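Local structure of extracellular ligand-binding receptor (Verminephrobacter eiseniae, 4M88) at residues Leu32-Lys37 with Gln271-Glu276; Gly140-Ala145 with Gly198-Leu203; Gln225-Leu230 with Arg248-Val253. The protein probably binds an amino acid outside the cytoplasm and hands it to an ABC transporter, as the solute-binding component of an uptake system. All blocks are in the same frame, centred on the assembly; numbering follows the deposited sequence.

Contact 1: Leu32-Lys37 with Gln271-Glu276; sequences LAQANK and QAAMKE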
ATOM      1  N   LEU A  32      -1.350 -17.854  -4.492  1.00 12.14           N
ATOM      2  CA  LEU A  32      -1.013 -18.769  -5.587  1.00 10.65           C
ATOM      3  C   LEU A  32      -1.058 -20.234  -5.170  1.00 16.37           C
ATOM      4  O   LEU A  32      -1.528 -21.084  -5.926  1.00 14.88           O
ATOM      5  CB  LEU A  32       0.349 -18.424  -6.190  1.00 11.73           C
ATOM      6  CG  LEU A  32       0.395 -17.041  -6.843  1.00 15.73           C
ATOM      7  CD1 LEU A  32       1.713 -16.864  -7.575  1.00 19.10           C
ATOM      8  CD2 LEU A  32      -0.784 -16.817  -7.779  1.00 20.78           C
ATOM      9  N   ALA A  33      -0.575 -20.541  -3.968  1.00 12.93           N
ATOM     10  CA  ALA A  33      -0.646 -21.903  -3.464  1.00 17.09           C
ATOM     11  C   ALA A  33      -2.093 -22.353  -3.260  1.00 15.94           C
ATOM     12  O   ALA A  33      -2.449 -23.501  -3.555  1.00 14.33           O
ATOM     13  CB  ALA A  33       0.165 -22.041  -2.154  1.00 17.66           C
ATOM     14  N   GLN A  34      -2.917 -21.452  -2.740  1.00 14.13           N
ATOM     15  CA  GLN A  34      -4.332 -21.705  -2.523  1.00 19.23           C
ATOM     16  C   GLN A  34      -4.982 -21.916  -3.893  1.00 16.43           C
ATOM     17  O   GLN A  34      -5.728 -22.879  -4.103  1.00 14.08           O
ATOM     18  CB  GLN A  34      -4.946 -20.507  -1.775  1.00 20.10           C
ATOM     19  CG  GLN A  34      -6.307 -20.739  -1.118  1.00 28.78           C
ATOM     20  CD  GLN A  34      -6.819 -19.520  -0.325  1.00 28.68           C
ATOM     21  OE1 GLN A  34      -6.908 -18.410  -0.852  1.00 24.19           O
ATOM     22  NE2 GLN A  34      -7.176 -19.740   0.945  1.00 22.80           N
ATOM     23  N   ALA A  35      -4.665 -21.034  -4.837  1.00 15.04           N
ATOM     24  CA  ALA A  35      -5.208 -21.135  -6.195  1.00 17.98           C
ATOM     25  C   ALA A  35      -4.812 -22.448  -6.864  1.00 16.14           C
ATOM     26  O   ALA A  35      -5.637 -23.085  -7.524  1.00 16.99           O
ATOM     27  CB  ALA A  35      -4.759 -19.951  -7.042  1.00 16.64           C
ATOM     28  N   ASN A  36      -3.558 -22.860  -6.693  1.00 12.47           N
ATOM     29  CA  ASN A  36      -3.100 -24.118  -7.295  1.00 12.16           C
ATOM     30  C   ASN A  36      -3.694 -25.360  -6.640  1.00 14.36           C
ATOM     31  O   ASN A  36      -3.947 -26.361  -7.316  1.00 16.67           O
ATOM     32  CB  ASN A  36      -1.575 -24.194  -7.340  1.00 12.88           C
ATOM     33  CG  ASN A  36      -0.978 -23.233  -8.363  1.00 18.58           C
ATOM     34  OD1 ASN A  36      -1.626 -22.877  -9.351  1.00 18.65           O
ATOM     35  ND2 ASN A  36       0.247 -22.793  -8.117  1.00 16.93           N
ATOM     36  N   LYS A  37      -3.916 -25.299  -5.330  1.00 13.36           N
ATOM     37  CA  LYS A  37      -4.589 -26.395  -4.631  1.00 14.66           C
ATOM     38  C   LYS A  37      -6.007 -26.559  -5.153  1.00 18.33           C
ATOM     39  O   LYS A  37      -6.569 -27.653  -5.106  1.00 19.85           O
ATOM     40  CB  LYS A  37      -4.634 -26.138  -3.125  1.00 19.98           C
ATOM     41  CG  LYS A  37      -3.334 -26.411  -2.392  1.00 27.30           C
ATOM     42  CD  LYS A  37      -3.589 -26.524  -0.888  1.00 39.48           C
ATOM     43  CE  LYS A  37      -2.296 -26.723  -0.104  1.00 48.14           C
ATOM     44  NZ  LYS A  37      -2.536 -27.310   1.255  1.00 51.24           N
ATOM     45  N   GLN A 271      -6.305 -15.749   5.937  1.00 13.67           N
ATOM     46  CA  GLN A 271      -5.650 -16.392   7.069  1.00 17.01           C
ATOM     47  C   GLN A 271      -5.429 -17.873   6.801  1.00 18.91           C
ATOM     48  O   GLN A 271      -4.375 -18.413   7.136  1.00 17.68           O
ATOM     49  CB  GLN A 271      -6.431 -16.156   8.363  1.00 17.13           C
ATOM     50  CG  GLN A 271      -6.322 -14.707   8.842  1.00 14.01           C
ATOM     51  CD  GLN A 271      -7.578 -14.244   9.557  1.00 31.53           C
ATOM     52  OE1 GLN A 271      -8.485 -15.035   9.804  1.00 27.66           O
ATOM     53  NE2 GLN A 271      -7.638 -12.962   9.889  1.00 27.86           N
ATOM     54  N   ALA A 272      -6.397 -18.525   6.168  1.00 17.87           N
ATOM     55  CA  ALA A 272      -6.244 -19.935   5.822  1.00 20.43           C
ATOM     56  C   ALA A 272      -5.081 -20.139   4.851  1.00 21.06           C
ATOM     57  O   ALA A 272      -4.324 -21.107   4.966  1.00 20.18           O
ATOM     58  CB  ALA A 272      -7.532 -20.482   5.237  1.00 24.04           C
ATOM     59  N   ALA A 273      -4.943 -19.227   3.898  1.00 16.00           N
ATOM     60  CA  ALA A 273      -3.867 -19.313   2.916  1.00 14.86           C
ATOM     61  C   ALA A 273      -2.516 -19.131   3.599  1.00 17.52           C
ATOM     62  O   ALA A 273      -1.552 -19.829   3.284  1.00 15.99           O
ATOM     63  CB  ALA A 273      -4.076 -18.289   1.792  1.00 13.85           C
HETATM   64  N   MSE A 274      -2.447 -18.192   4.539  1.00 16.06           N
HETATM   65  CA  MSE A 274      -1.213 -17.962   5.288  1.00 18.07           C
HETATM   66  C   MSE A 274      -0.814 -19.145   6.183  1.00 18.51           C
HETATM   67  O   MSE A 274       0.374 -19.472   6.267  1.00 20.02           O
HETATM   68  CB  MSE A 274      -1.298 -16.656   6.096  1.00 18.38           C
HETATM   69  CG  MSE A 274      -1.392 -15.393   5.243  1.00 16.65           C
HETATM   70 SE   MSE A 274       0.247 -15.106   4.183  0.70 20.67          SE
HETATM   71  CE  MSE A 274       1.465 -14.644   5.616  1.00 23.03           C
ATOM     72  N   LYS A 275      -1.779 -19.805   6.836  1.00 19.41           N
ATOM     73  CA  LYS A 275      -1.437 -20.946   7.703  1.00 23.93           C
ATOM     74  C   LYS A 275      -0.827 -22.062   6.875  1.00 26.02           C
ATOM     75  O   LYS A 275       0.114 -22.732   7.304  1.00 28.03           O
ATOM     76  CB  LYS A 275      -2.643 -21.579   8.409  1.00 32.74           C
ATOM     77  CG  LYS A 275      -3.780 -20.700   8.817  1.00 42.75           C
ATOM     78  CD  LYS A 275      -3.390 -19.708   9.888  1.00 51.07           C
ATOM     79  CE  LYS A 275      -4.590 -18.866  10.313  1.00 49.31           C
ATOM     80  NZ  LYS A 275      -4.168 -17.640  11.038  1.00 51.39           N
ATOM     81  N   GLU A 276      -1.411 -22.290   5.704  1.00 20.21           N
ATOM     82  CA  GLU A 276      -0.958 -23.352   4.818  1.00 27.99           C
ATOM     83  C   GLU A 276       0.465 -23.097   4.309  1.00 27.56           C
ATOM     84  O   GLU A 276       1.318 -23.985   4.343  1.00 30.98           O
ATOM     85  CB  GLU A 276      -1.927 -23.503   3.640  1.00 36.32           C
ATOM     86  CG  GLU A 276      -3.335 -23.945   4.041  1.00 49.84           C
ATOM     87  CD  GLU A 276      -4.283 -24.082   2.850  1.00 64.21           C
ATOM     88  OE1 GLU A 276      -4.232 -23.229   1.931  1.00 68.52           O
ATOM     89  OE2 GLU A 276      -5.083 -25.048   2.836  1.00 67.78           O
TER
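Q34 and K37 on helix 18-37 meet A273 and E276 on helix 265-277. This is a helix-helix contact at the surface of a periplasmic binding protein of the leucine-binding family. The short segments cross almost perpendicularly, at 93°, with their axes 9.6 Å apart at closest approach. Two pairs of residues, each 239 positions apart, meet here. The close part is Q34 against A273. CG of Q34 is anti to the backbone N (chi1 -164°), and the chain beyond it is extended. This carries the carboxamide over the methyl of A273. NE2 of Q34 lies 3.5 Å from CB of A273, and CD of Q34 lies 3.7 Å from the same CB. Both polar atoms of the amide have partners outside the two segments. OE1 of Q34 is hydrogen-bonded to the hydroxyl of Y292, and NE2 to the carbonyl O of E269. These two bonds probably fix the rotation of the amide. A273 also packs on A30 and Y292, so its methyl is buried from several directions. The solvent side is looser. K37 and E276 are exposed and reach toward each other tip to tip. Each has an extended side chain. Their salt bridge is long and probably contributes little beyond weak attraction. NZ of K37 stands 3.8 Å from OE2 of E276.

Contact 2: Gly140-Ala145 with Gly198-Leu203; sequences GMSKLA and GAQGVL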
ATOM      1  N   GLY A 140     -11.675  17.412  16.991  1.00 20.94           N
ATOM      2  CA  GLY A 140     -11.705  18.781  17.484  1.00 21.66           C
ATOM      3  C   GLY A 140     -10.462  19.574  17.142  1.00 23.52           C
ATOM      4  O   GLY A 140     -10.202  20.621  17.732  1.00 25.33           O
HETATM    5  N   MSE A 141      -9.683  19.089  16.184  1.00 17.50           N
HETATM    6  CA  MSE A 141      -8.424  19.750  15.858  1.00 16.87           C
HETATM    7  C   MSE A 141      -8.604  20.930  14.909  1.00 25.88           C
HETATM    8  O   MSE A 141      -9.379  20.859  13.953  1.00 26.62           O
HETATM    9  CB  MSE A 141      -7.428  18.750  15.271  1.00 20.94           C
HETATM   10  CG  MSE A 141      -7.076  17.652  16.242  1.00 17.91           C
HETATM   11 SE   MSE A 141      -5.942  16.277  15.463  0.60 23.61          SE
HETATM   12  CE  MSE A 141      -5.736  15.153  17.041  1.00 29.63           C
ATOM     13  N   SER A 142      -7.873  22.007  15.188  1.00 24.96           N
ATOM     14  CA  SER A 142      -7.850  23.183  14.332  1.00 26.51           C
ATOM     15  C   SER A 142      -6.429  23.467  13.836  1.00 25.03           C
ATOM     16  O   SER A 142      -6.225  24.343  13.002  1.00 27.39           O
ATOM     17  CB  SER A 142      -8.403  24.395  15.089  1.00 28.42           C
ATOM     18  OG  SER A 142      -7.664  24.633  16.274  1.00 35.04           O
ATOM     19  N   LYS A 143      -5.445  22.736  14.355  1.00 20.65           N
ATOM     20  CA  LYS A 143      -4.074  22.884  13.882  1.00 19.41           C
ATOM     21  C   LYS A 143      -3.378  21.539  13.699  1.00 16.41           C
ATOM     22  O   LYS A 143      -3.258  20.750  14.643  1.00 21.25           O
ATOM     23  CB  LYS A 143      -3.256  23.777  14.813  1.00 22.95           C
ATOM     24  CG  LYS A 143      -1.825  23.965  14.341  1.00 30.95           C
ATOM     25  CD  LYS A 143      -1.114  25.063  15.119  1.00 33.59           C
ATOM     26  CE  LYS A 143       0.256  25.338  14.520  1.00 38.15           C
ATOM     27  NZ  LYS A 143       0.876  26.586  15.039  1.00 41.74           N
ATOM     28  N   LEU A 144      -2.921  21.294  12.473  1.00 14.84           N
ATOM     29  CA  LEU A 144      -2.287  20.031  12.095  1.00 14.46           C
ATOM     30  C   LEU A 144      -0.878  20.277  11.590  1.00 17.83           C
ATOM     31  O   LEU A 144      -0.640  21.250  10.878  1.00 19.41           O
ATOM     32  CB  LEU A 144      -3.073  19.375  10.966  1.00 20.53           C
ATOM     33  CG  LEU A 144      -4.207  18.418  11.310  1.00 31.98           C
ATOM     34  CD1 LEU A 144      -4.902  17.937  10.031  1.00 31.26           C
ATOM     35  CD2 LEU A 144      -3.663  17.233  12.099  1.00 33.78           C
ATOM     36  N   ALA A 145       0.054  19.404  11.956  1.00 14.31           N
ATOM     37  CA  ALA A 145       1.388  19.432  11.369  1.00 14.33           C
ATOM     38  C   ALA A 145       1.558  18.178  10.518  1.00 19.44           C
ATOM     39  O   ALA A 145       0.958  17.145  10.806  1.00 13.96           O
ATOM     40  CB  ALA A 145       2.449  19.470  12.451  1.00 16.21           C
ATOM     41  N   GLY A 198       2.849  23.601  18.517  1.00 22.15           N
ATOM     42  CA  GLY A 198       1.567  23.590  19.206  1.00 23.62           C
ATOM     43  C   GLY A 198       0.459  22.995  18.352  1.00 26.20           C
ATOM     44  O   GLY A 198      -0.710  23.382  18.465  1.00 30.57           O
ATOM     45  N   ALA A 199       0.826  22.050  17.490  1.00 19.87           N
ATOM     46  CA  ALA A 199      -0.164  21.340  16.694  1.00 19.02           C
ATOM     47  C   ALA A 199      -0.889  20.324  17.570  1.00 19.61           C
ATOM     48  O   ALA A 199      -0.321  19.812  18.538  1.00 19.62           O
ATOM     49  CB  ALA A 199       0.492  20.649  15.509  1.00 17.10           C
ATOM     50  N   GLN A 200      -2.138  20.028  17.224  1.00 16.31           N
ATOM     51  CA  GLN A 200      -2.937  19.078  17.988  1.00 12.83           C
ATOM     52  C   GLN A 200      -2.803  17.642  17.484  1.00 13.83           C
ATOM     53  O   GLN A 200      -3.177  16.692  18.180  1.00 15.53           O
ATOM     54  CB  GLN A 200      -4.398  19.510  17.973  1.00 17.32           C
ATOM     55  CG  GLN A 200      -4.637  20.812  18.683  1.00 19.68           C
ATOM     56  CD  GLN A 200      -5.908  21.474  18.220  1.00 32.14           C
ATOM     57  OE1 GLN A 200      -6.031  21.826  17.053  1.00 32.90           O
ATOM     58  NE2 GLN A 200      -6.873  21.630  19.127  1.00 35.91           N
ATOM     59  N   GLY A 201      -2.265  17.489  16.283  1.00 13.38           N
ATOM     60  CA  GLY A 201      -2.066  16.175  15.698  1.00 14.93           C
ATOM     61  C   GLY A 201      -0.993  16.282  14.639  1.00 13.19           C
ATOM     62  O   GLY A 201      -0.725  17.385  14.139  1.00 14.66           O
ATOM     63  N   VAL A 202      -0.357  15.157  14.310  1.00  9.71           N
ATOM     64  CA  VAL A 202       0.724  15.157  13.329  1.00  9.24           C
ATOM     65  C   VAL A 202       0.567  14.006  12.348  1.00 12.28           C
ATOM     66  O   VAL A 202       0.462  12.846  12.764  1.00 14.90           O
ATOM     67  CB  VAL A 202       2.116  15.012  13.993  1.00 12.11           C
ATOM     68  CG1 VAL A 202       3.218  15.186  12.942  1.00 10.10           C
ATOM     69  CG2 VAL A 202       2.307  16.024  15.122  1.00 15.99           C
ATOM     70  N   LEU A 203       0.552  14.333  11.054  1.00  9.57           N
ATOM     71  CA  LEU A 203       0.558  13.333   9.990  1.00  8.00           C
ATOM     72  C   LEU A 203       1.990  13.019   9.603  1.00 11.75           C
ATOM     73  O   LEU A 203       2.788  13.932   9.403  1.00 15.49           O
ATOM     74  CB  LEU A 203      -0.148  13.864   8.744  1.00 13.43           C
ATOM     75  CG  LEU A 203      -1.652  13.853   8.550  1.00 28.54           C
ATOM     76  CD1 LEU A 203      -2.318  14.880   9.443  1.00 36.26           C
ATOM     77  CD2 LEU A 203      -1.951  14.136   7.072  1.00 24.37           C
TER
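Q200 meets S142 and K143 at the entry ends of two neighbouring parallel strands in the alpha/beta sheet of a periplasmic binding protein. G140, with positive phi, closes the preceding helix in a Schellman motif. Side-chain hydrogen bonds come first. OE1 of Q200 accepts from N of S142 at 2.6 Å and from N of K143 at 2.9 Å. The K143 donor lies nearly along the C=O axis. Backbone bonds continue the pairing. N of Q200 donates to O of K143. Farther on, N of A145 binds O of G201 at 3.1 Å, and N of L203 binds O of A145 at 2.9 Å. Apolar contacts flank this ladder. CB of A145 touches CB of A199 at 3.8 Å. CD2 of L144 meets CD1 of L203 at 3.8 Å. The selenomethionine M141 and Q200 run alongside in opposing senses, with CG of M141 3.7 Å from CB of Q200. An alanine at Q200 would probably leave the N-H groups of S142 and K143 without this acceptor and the loop before strand 143-149 less firmly held. The amide oxygen of Q200 thus takes two backbone N-H groups just ahead of the regular pairing, while buried N of G201 has no partner in the model.

Contact 3: Gln225-Leu230 with Arg248-Val253; sequences QPLFVL and RGVGIV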
ATOM      1  N   GLN A 225       1.003  14.105  21.147  1.00 13.98           N
ATOM      2  CA  GLN A 225      -0.252  14.271  20.403  1.00 11.80           C
ATOM      3  C   GLN A 225      -0.520  13.066  19.509  1.00 11.18           C
ATOM      4  O   GLN A 225       0.418  12.323  19.172  1.00 16.93           O
ATOM      5  CB  GLN A 225      -0.185  15.538  19.539  1.00 16.11           C
ATOM      6  CG  GLN A 225      -0.342  16.834  20.337  1.00 20.44           C
ATOM      7  CD  GLN A 225       0.881  17.159  21.173  1.00 30.06           C
ATOM      8  OE1 GLN A 225       1.998  16.744  20.851  1.00 24.92           O
ATOM      9  NE2 GLN A 225       0.676  17.906  22.257  1.00 34.45           N
ATOM     10  N   PRO A 226      -1.795  12.861  19.112  1.00 12.94           N
ATOM     11  CA  PRO A 226      -2.112  11.805  18.140  1.00 13.75           C
ATOM     12  C   PRO A 226      -1.277  11.954  16.879  1.00 13.98           C
ATOM     13  O   PRO A 226      -1.084  13.075  16.394  1.00 12.87           O
ATOM     14  CB  PRO A 226      -3.589  12.072  17.814  1.00 17.07           C
ATOM     15  CG  PRO A 226      -4.124  12.656  19.077  1.00 20.47           C
ATOM     16  CD  PRO A 226      -3.019  13.534  19.598  1.00 16.44           C
ATOM     17  N   LEU A 227      -0.784  10.829  16.365  1.00  9.92           N
ATOM     18  CA  LEU A 227      -0.031  10.810  15.123  1.00  8.44           C
ATOM     19  C   LEU A 227      -0.867  10.002  14.145  1.00 11.54           C
ATOM     20  O   LEU A 227      -1.560   9.054  14.544  1.00 13.48           O
ATOM     21  CB  LEU A 227       1.325  10.134  15.338  1.00 13.83           C
ATOM     22  CG  LEU A 227       2.162  10.627  16.517  1.00 14.24           C
ATOM     23  CD1 LEU A 227       3.473   9.820  16.587  1.00 12.56           C
ATOM     24  CD2 LEU A 227       2.463  12.119  16.408  1.00 15.45           C
ATOM     25  N   PHE A 228      -0.854  10.391  12.879  1.00 10.35           N
ATOM     26  CA  PHE A 228      -1.643   9.686  11.878  1.00  8.99           C
ATOM     27  C   PHE A 228      -0.726   9.250  10.751  1.00 13.23           C
ATOM     28  O   PHE A 228       0.156  10.004  10.327  1.00 15.17           O
ATOM     29  CB  PHE A 228      -2.743  10.580  11.303  1.00 11.89           C
ATOM     30  CG  PHE A 228      -3.545  11.301  12.347  1.00 17.81           C
ATOM     31  CD1 PHE A 228      -4.464  10.619  13.124  1.00 22.84           C
ATOM     32  CD2 PHE A 228      -3.383  12.665  12.539  1.00 24.60           C
ATOM     33  CE1 PHE A 228      -5.208  11.290  14.091  1.00 24.27           C
ATOM     34  CE2 PHE A 228      -4.120  13.342  13.501  1.00 25.58           C
ATOM     35  CZ  PHE A 228      -5.030  12.649  14.274  1.00 22.10           C
ATOM     36  N   VAL A 229      -0.922   8.030  10.275  1.00  9.41           N
ATOM     37  CA  VAL A 229      -0.098   7.523   9.189  1.00 11.09           C
ATOM     38  C   VAL A 229      -0.977   6.834   8.171  1.00 13.96           C
ATOM     39  O   VAL A 229      -2.095   6.420   8.485  1.00 13.33           O
ATOM     40  CB  VAL A 229       0.972   6.524   9.689  1.00 14.22           C
ATOM     41  CG1 VAL A 229       1.857   7.169  10.738  1.00 15.25           C
ATOM     42  CG2 VAL A 229       0.314   5.267  10.238  1.00 14.45           C
ATOM     43  N   LEU A 230      -0.474   6.713   6.944  1.00 13.63           N
ATOM     44  CA  LEU A 230      -1.217   6.057   5.877  1.00 14.94           C
ATOM     45  C   LEU A 230      -0.933   4.559   5.871  1.00 15.81           C
ATOM     46  O   LEU A 230      -0.237   4.050   6.755  1.00 19.35           O
ATOM     47  CB  LEU A 230      -0.852   6.677   4.526  1.00 21.82           C
ATOM     48  CG  LEU A 230      -1.021   8.195   4.439  1.00 21.18           C
ATOM     49  CD1 LEU A 230      -0.687   8.697   3.030  1.00 22.46           C
ATOM     50  CD2 LEU A 230      -2.431   8.585   4.817  1.00 24.79           C
ATOM     51  N   ARG A 248       0.426   3.868  21.307  1.00 14.22           N
ATOM     52  CA  ARG A 248      -0.975   4.173  21.587  1.00 14.43           C
ATOM     53  C   ARG A 248      -1.310   5.561  21.061  1.00 19.92           C
ATOM     54  O   ARG A 248      -0.513   6.494  21.178  1.00 14.25           O
ATOM     55  CB  ARG A 248      -1.305   4.052  23.080  1.00 17.06           C
ATOM     56  CG  ARG A 248      -0.536   4.999  23.956  1.00 17.12           C
ATOM     57  CD  ARG A 248      -0.503   4.539  25.397  1.00 23.44           C
ATOM     58  NE  ARG A 248       0.202   5.508  26.230  1.00 26.74           N
ATOM     59  CZ  ARG A 248       0.519   5.316  27.507  1.00 32.11           C
ATOM     60  NH1 ARG A 248       0.201   4.178  28.113  1.00 28.31           N
ATOM     61  NH2 ARG A 248       1.157   6.267  28.175  1.00 28.40           N
ATOM     62  N   GLY A 249      -2.472   5.693  20.437  1.00 16.85           N
ATOM     63  CA  GLY A 249      -2.869   6.987  19.920  1.00 16.75           C
ATOM     64  C   GLY A 249      -2.458   7.224  18.480  1.00 19.53           C
ATOM     65  O   GLY A 249      -2.842   8.235  17.888  1.00 25.22           O
ATOM     66  N   VAL A 250      -1.668   6.315  17.910  1.00 12.97           N
ATOM     67  CA  VAL A 250      -1.353   6.407  16.490  1.00 12.49           C
ATOM     68  C   VAL A 250      -2.529   5.881  15.676  1.00 21.93           C
ATOM     69  O   VAL A 250      -2.984   4.754  15.891  1.00 15.92           O
ATOM     70  CB  VAL A 250      -0.102   5.593  16.125  1.00 13.33           C
ATOM     71  CG1 VAL A 250       0.082   5.546  14.600  1.00 11.81           C
ATOM     72  CG2 VAL A 250       1.124   6.174  16.813  1.00 18.01           C
ATOM     73  N   GLY A 251      -3.026   6.693  14.751  1.00 12.94           N
ATOM     74  CA  GLY A 251      -4.051   6.239  13.830  1.00 14.32           C
ATOM     75  C   GLY A 251      -3.436   5.786  12.521  1.00 17.61           C
ATOM     76  O   GLY A 251      -2.580   6.476  11.964  1.00 14.01           O
ATOM     77  N   ILE A 252      -3.858   4.623  12.033  1.00 12.42           N
ATOM     78  CA  ILE A 252      -3.355   4.082  10.778  1.00 13.15           C
ATOM     79  C   ILE A 252      -4.525   3.982   9.809  1.00 16.10           C
ATOM     80  O   ILE A 252      -5.514   3.311  10.097  1.00 17.87           O
ATOM     81  CB  ILE A 252      -2.758   2.672  10.959  1.00 17.06           C
ATOM     82  CG1 ILE A 252      -1.676   2.667  12.035  1.00 22.81           C
ATOM     83  CG2 ILE A 252      -2.197   2.149   9.633  1.00 17.79           C
ATOM     84  CD1 ILE A 252      -1.217   1.263  12.416  1.00 24.90           C
ATOM     85  N   VAL A 253      -4.428   4.661   8.673  1.00 11.63           N
ATOM     86  CA  VAL A 253      -5.486   4.559   7.668  1.00 11.95           C
ATOM     87  C   VAL A 253      -5.274   3.256   6.926  1.00 17.30           C
ATOM     88  O   VAL A 253      -4.194   3.022   6.370  1.00 25.34           O
ATOM     89  CB  VAL A 253      -5.429   5.696   6.663  1.00 17.44           C
ATOM     90  CG1 VAL A 253      -6.643   5.647   5.763  1.00 20.53           C
ATOM     91  CG2 VAL A 253      -5.411   6.988   7.388  1.00 20.05           C
TER
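Strand 227-229 runs parallel to strand 250-254, with F228 level with G251 and V229 with I252; the short axes are inclined by 18° and 4.6 Å apart. The strands are the two ends of a beta-alpha-beta unit, with helix 235-247 between them. They lie side by side in the mixed sheet of this periplasmic binding protein. Three backbone bonds join them. N of G251 donates to O of L227 at 2.8 Å. N of V229 donates to O of G251, also at 2.8 Å. N of V253 donates to O of V229 at 2.9 Å. G251 therefore uses both its N-H and its carbonyl on the neighbouring strand. V229 and I252 project together from one face. CG2 of V229 sits between its own backbone N and carbonyl carbon (chi1 -57°, which sets CG1 anti to the carbonyl carbon), and lies 3.7 Å from CG1 of I252. V250 reaches the same CG2 of V229 with its CG1, at 4.4 Å. Helix 208-220 packs on this face through I211 and I215. On the other face, F228 stands beside G251, where a CB would come tightly against CD1 of the ring. M141 and L203 also touch F228. At the carboxyl end, L230 and V253 both pack on E128 and I132 of helix 125-138. CD2 of L230 is 4.2 Å from CG2 of V253.

How the contacts relate
From the N terminus, helix 18-37 supplies the first half of contact 1. The chain then runs through the five-stranded parallel sheet into the mixed sheet. Contact 2 closes there, between 140-145 and 198-203. Contact 3 opens after it and closes at 248-253, so the two follow in series. Helix 265-277 comes next and completes contact 1, whose long loop encloses both. Contacts 2 and 3 share the mixed sheet: N of F228 is 2.8 Å from O of V202, a probable hydrogen bond. Contact 1 lies across the chain's centre from contact 2, with centres 43 Å apart. It ties the late helix back to the N-terminal part.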